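Major Capsid Protein VP1 (Chimpanzee polyomavirus Bob, PDB 6Y9I) forms the pentameric outer capsomers of the polyomavirus shell and, as the major capsid protein, carries the surface that engages glycan receptors on host cells. Local coordinates at the interface of chains A and B. Coordinates in Å, arbitrary orientation; residue numbers count along the deposited sequence, not the author numbering. Chains: chain A/B, Major Capsid Protein VP1.

Contact 1: the interface of chains A and B. Residues chain A 101-102, 104-105, 226, 228, 230; chain B 132, 216-218.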
# COMPACT_ATOMS: atom_id res chain seq x y z
N ILE A 101 19.58 -7.09 -4.00
CA ILE A 101 18.30 -6.48 -4.48
C ILE A 101 18.62 -5.47 -5.58
O ILE A 101 17.86 -5.40 -6.56
CB ILE A 101 17.52 -5.89 -3.30
CG1 ILE A 101 16.94 -7.03 -2.45
CG2 ILE A 101 16.45 -4.89 -3.77
CD1 ILE A 101 16.32 -6.61 -1.11
N GLY A 102 19.74 -4.76 -5.45
CA GLY A 102 20.22 -3.79 -6.44
C GLY A 102 20.35 -4.37 -7.83
O GLY A 102 20.07 -3.64 -8.79
N LEU A 104 18.41 -6.19 -9.31
CA LEU A 104 17.08 -6.23 -9.97
C LEU A 104 16.79 -4.95 -10.75
O LEU A 104 15.72 -4.92 -11.40
CB LEU A 104 16.02 -6.49 -8.89
CG LEU A 104 16.20 -7.77 -8.09
CD1 LEU A 104 15.13 -7.86 -7.02
CD2 LEU A 104 16.18 -9.03 -8.98
N ILE A 105 17.66 -3.92 -10.73
CA ILE A 105 17.49 -2.71 -11.59
C ILE A 105 17.90 -3.02 -13.04
O ILE A 105 17.52 -2.23 -13.90
CB ILE A 105 18.24 -1.46 -11.07
CG1 ILE A 105 19.75 -1.55 -11.35
CG2 ILE A 105 17.93 -1.22 -9.59
CD1 ILE A 105 20.52 -0.24 -11.21
N PRO A 226 8.32 -5.76 -8.27
CA PRO A 226 8.90 -6.32 -7.05
C PRO A 226 9.08 -5.21 -6.02
O PRO A 226 9.61 -4.19 -6.39
CB PRO A 226 10.29 -6.84 -7.45
CG PRO A 226 10.18 -6.99 -8.95
CD PRO A 226 9.21 -5.92 -9.42
N LEU A 228 10.62 -4.67 -2.27
CA LEU A 228 11.55 -5.35 -1.35
C LEU A 228 12.27 -4.31 -0.50
O LEU A 228 12.58 -3.23 -1.00
CB LEU A 228 12.55 -6.16 -2.15
CG LEU A 228 11.99 -7.29 -2.99
CD1 LEU A 228 13.11 -7.96 -3.75
CD2 LEU A 228 11.26 -8.29 -2.12
N PHE A 230 15.47 -3.72 2.53
CA PHE A 230 16.69 -4.31 3.11
C PHE A 230 17.18 -3.34 4.18
O PHE A 230 17.16 -2.12 3.99
CB PHE A 230 17.70 -4.63 2.01
CG PHE A 230 18.03 -3.51 1.06
CD1 PHE A 230 17.14 -3.14 0.06
CD2 PHE A 230 19.24 -2.84 1.16
CE1 PHE A 230 17.46 -2.12 -0.83
CE2 PHE A 230 19.56 -1.83 0.26
CZ PHE A 230 18.68 -1.49 -0.74
N TYR B 132 15.12 2.81 -6.34
CA TYR B 132 16.07 2.14 -5.43
C TYR B 132 16.55 3.21 -4.49
O TYR B 132 17.18 4.13 -4.98
CB TYR B 132 17.22 1.48 -6.16
CG TYR B 132 18.16 0.70 -5.30
CD1 TYR B 132 17.98 -0.66 -5.06
CD2 TYR B 132 19.27 1.30 -4.74
CE1 TYR B 132 18.89 -1.39 -4.30
CE2 TYR B 132 20.19 0.58 -3.99
CZ TYR B 132 20.01 -0.78 -3.79
OH TYR B 132 20.93 -1.45 -3.01
N GLY B 216 17.00 0.38 3.27
CA GLY B 216 16.88 0.26 1.81
C GLY B 216 15.47 -0.12 1.41
O GLY B 216 14.82 -0.92 2.12
N SER B 217 15.04 0.37 0.25
CA SER B 217 13.74 0.04 -0.36
C SER B 217 13.91 -0.04 -1.88
O SER B 217 14.60 0.82 -2.46
CB SER B 217 12.71 1.07 0.04
OG SER B 217 11.56 1.00 -0.78
N PHE B 218 13.30 -1.03 -2.51
CA PHE B 218 13.32 -1.15 -3.98
C PHE B 218 11.90 -1.43 -4.44
O PHE B 218 11.24 -2.32 -3.86
CB PHE B 218 14.30 -2.24 -4.40
CG PHE B 218 14.21 -2.62 -5.85
CD1 PHE B 218 14.65 -1.75 -6.82
CD2 PHE B 218 13.67 -3.84 -6.23
CE1 PHE B 218 14.56 -2.09 -8.16
CE2 PHE B 218 13.54 -4.16 -7.57
CZ PHE B 218 14.01 -3.29 -8.53
O HOH W 1 20.64 -4.20 -2.49
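The phenyl ring of A:Phe230 is sandwiched at the subunit boundary: B:Gly216 lays its CA over the centre of one face, 3.5 Å from the ring centroid in a CH-pi contact, while a water sits above the opposite face, displaced toward the rim. The tip of the same ring meets the phenol of B:Tyr132, whose side chain crosses it at about a right angle; CZ of A:Phe230 lies 3.4 Å from CZ of B:Tyr132. In the plane of the phenol, at its edge, stand that water and CD1 of B:Phe218. The water links the hydroxyl OH of B:Tyr132 to the backbone N of A:Gly102, and CA of A:Gly102 packs against CE1 of the phenol.

More of B:Phe218 is buried by chain A than of any other residue in this patch. With CG anti to the backbone N (chi1 169°), its ring is directed against the 3-10 helix 101-105 of chain A. CG2 of A:Ile101 touches CB of B:Phe218 at 3.5 Å, CB of A:Leu104 meets the ring at CE2, and CG2 of A:Ile105 reaches CE1.

Alongside this packing, strand 227-231 of chain A pairs antiparallel with strand 212-219 of chain B, extending a sheet across the boundary. A:Leu228 and B:Phe218 exchange two backbone hydrogen bonds, and the N of A:Phe230 donates to O of B:Gly216 at 2.9 Å.

Contact 2: the interface of chains A and B. Residues chain A 99-100, 103, 275, 277-278; chain B 147-149, 181-182, 203.
A:Arg275 leaves its strand with CG anti to the backbone N and then bends at chi2 (52°), which carries its guanidinium across to the main-chain carbonyl of B:Gln181, the last residue of the 3-10 helix 174-181. B:Ile147 points its CG1 branch anti to its own N (chi1 -162°) and thereby sets CG2 toward A:Ser103 and CD1 toward A:Leu277, with A:Gly100 near both.

The guanidinium grips one oxygen end-on with both terminal nitrogens: NH1 and NH2 of A:Arg275 each donate to O of B:Gln181 at 2.9 Å. The acceptor lies almost in the guanidinium plane, but the two donors are placed differently around the carbonyl. NH2 is in the carbonyl plane, on a lone pair, whereas NH1 is tilted 28° from that plane. Because the oxygen belongs to the backbone, the grip does not depend on the side-chain amide of B:Gln181. The position of this carbonyl at a helix end may strengthen its pull on the positive charge.

B:Ile147 is the main apolar element. Its CG2 packs 3.7 Å from CB of A:Ser103 and also faces CA of A:Gly100, while CD1 reaches CD2 of A:Leu277 at 3.9 Å, the two side chains crossing at about a right angle. A:Pro278 meets the isoleucine tip to tip through CD. A:Ser103 turns its hydroxyl back into its own chain, where OG donates to O of A:Gly100 at 2.7 Å; this bond ties the turn together and leaves CB against B:Ile147. The hydroxyl OG of B:Ser203 lies 3.1 Å from the N of A:Gly100, at best a bent hydrogen bond.

Together, the polar grip and the isoleucine plug fasten loop, strand and 3-10 segments of one VP1 subunit onto its neighbour, helping to hold the capsomer together.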
# COMPACT_ATOMS: atom_id res chain seq x y z
N VAL A 99 19.78 -10.60 -0.18
CA VAL A 99 21.03 -9.94 -0.65
C VAL A 99 21.05 -9.85 -2.17
O VAL A 99 20.68 -10.85 -2.83
CB VAL A 99 22.30 -10.65 -0.12
CG1 VAL A 99 23.55 -10.00 -0.67
CG2 VAL A 99 22.33 -10.59 1.40
N GLY A 100 21.46 -8.70 -2.69
CA GLY A 100 21.62 -8.45 -4.13
C GLY A 100 20.39 -7.82 -4.77
O GLY A 100 20.23 -7.95 -5.99
N SER A 103 20.74 -5.64 -7.95
CA SER A 103 20.85 -6.39 -9.23
C SER A 103 19.52 -6.39 -9.99
O SER A 103 19.51 -6.45 -11.23
CB SER A 103 21.41 -7.80 -9.01
OG SER A 103 20.43 -8.72 -8.53
N ARG A 275 13.54 -15.84 -11.14
CA ARG A 275 14.82 -15.40 -10.55
C ARG A 275 14.67 -15.39 -9.02
O ARG A 275 13.67 -14.86 -8.52
CB ARG A 275 15.18 -14.03 -11.15
CG ARG A 275 16.42 -13.37 -10.58
CD ARG A 275 17.66 -14.25 -10.57
NE ARG A 275 18.83 -13.50 -10.15
CZ ARG A 275 19.94 -14.04 -9.61
NH1 ARG A 275 20.02 -15.33 -9.39
NH2 ARG A 275 20.97 -13.29 -9.28
N LEU A 277 16.99 -14.75 -5.15
CA LEU A 277 18.19 -14.14 -4.53
C LEU A 277 18.54 -14.90 -3.26
O LEU A 277 17.69 -15.52 -2.62
CB LEU A 277 17.94 -12.65 -4.25
CG LEU A 277 17.82 -11.78 -5.50
CD1 LEU A 277 17.43 -10.35 -5.17
CD2 LEU A 277 19.11 -11.81 -6.29
N PRO A 278 19.83 -14.87 -2.87
CA PRO A 278 20.27 -15.46 -1.61
C PRO A 278 19.72 -14.69 -0.40
O PRO A 278 19.51 -13.45 -0.49
CB PRO A 278 21.80 -15.36 -1.65
CG PRO A 278 22.13 -14.33 -2.72
CD PRO A 278 20.92 -14.23 -3.62
N ILE B 147 27.30 -9.30 -6.38
CA ILE B 147 26.42 -10.24 -7.11
C ILE B 147 26.42 -9.87 -8.60
O ILE B 147 26.87 -8.78 -8.95
CB ILE B 147 25.00 -10.20 -6.52
CG1 ILE B 147 24.21 -11.45 -6.92
CG2 ILE B 147 24.31 -8.92 -6.96
CD1 ILE B 147 22.98 -11.69 -6.11
N GLU B 148 25.90 -10.73 -9.45
CA GLU B 148 25.63 -10.40 -10.87
C GLU B 148 24.25 -10.96 -11.20
O GLU B 148 23.98 -12.13 -10.79
CB GLU B 148 26.68 -11.02 -11.80
CG GLU B 148 28.09 -10.45 -11.66
CD GLU B 148 28.26 -9.04 -12.18
OE1 GLU B 148 27.47 -8.64 -13.07
OE2 GLU B 148 29.19 -8.33 -11.70
N SER B 149 23.41 -10.19 -11.89
CA SER B 149 22.17 -10.71 -12.53
C SER B 149 22.56 -11.67 -13.67
O SER B 149 21.98 -12.76 -13.78
CB SER B 149 21.25 -9.59 -12.99
OG SER B 149 21.99 -8.57 -13.63
N GLN B 181 25.93 -15.31 -9.65
CA GLN B 181 24.44 -15.19 -9.69
C GLN B 181 23.84 -15.62 -8.33
O GLN B 181 22.65 -15.31 -8.06
CB GLN B 181 23.93 -15.99 -10.88
CG GLN B 181 24.31 -15.29 -12.15
CD GLN B 181 24.00 -15.98 -13.44
OE1 GLN B 181 24.50 -15.54 -14.48
NE2 GLN B 181 23.24 -17.07 -13.38
N GLY B 182 24.64 -16.30 -7.51
CA GLY B 182 24.32 -16.57 -6.10
C GLY B 182 25.18 -15.75 -5.17
O GLY B 182 25.33 -14.54 -5.40
N SER B 203 25.55 -4.80 -2.92
CA SER B 203 24.51 -4.62 -1.88
C SER B 203 25.22 -4.43 -0.55
O SER B 203 26.33 -4.96 -0.36
CB SER B 203 23.59 -5.82 -1.80
OG SER B 203 22.79 -5.90 -2.94

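The C-alpha centres of contact 1 and contact 2 lie about 11 Å apart, and both draw on the 3-10 helix 101-105 of chain A. That short helix presents A:Ile101, A:Gly102, A:Leu104 and A:Ile105 to contact 1 and A:Ser103 to contact 2, so it is wedged between separate segments of the neighbouring subunit. Contact 1 adds sheet pairing between chains, whereas contact 2 has no pairing of strands across the chains and depends mainly on side-chain packing and an arginine-to-carbonyl grip. The interface is not an exact two-fold, which suits subunits arranged around a ring: repeated between neighbours, the combined contacts would help close the five-membered VP1 assembly.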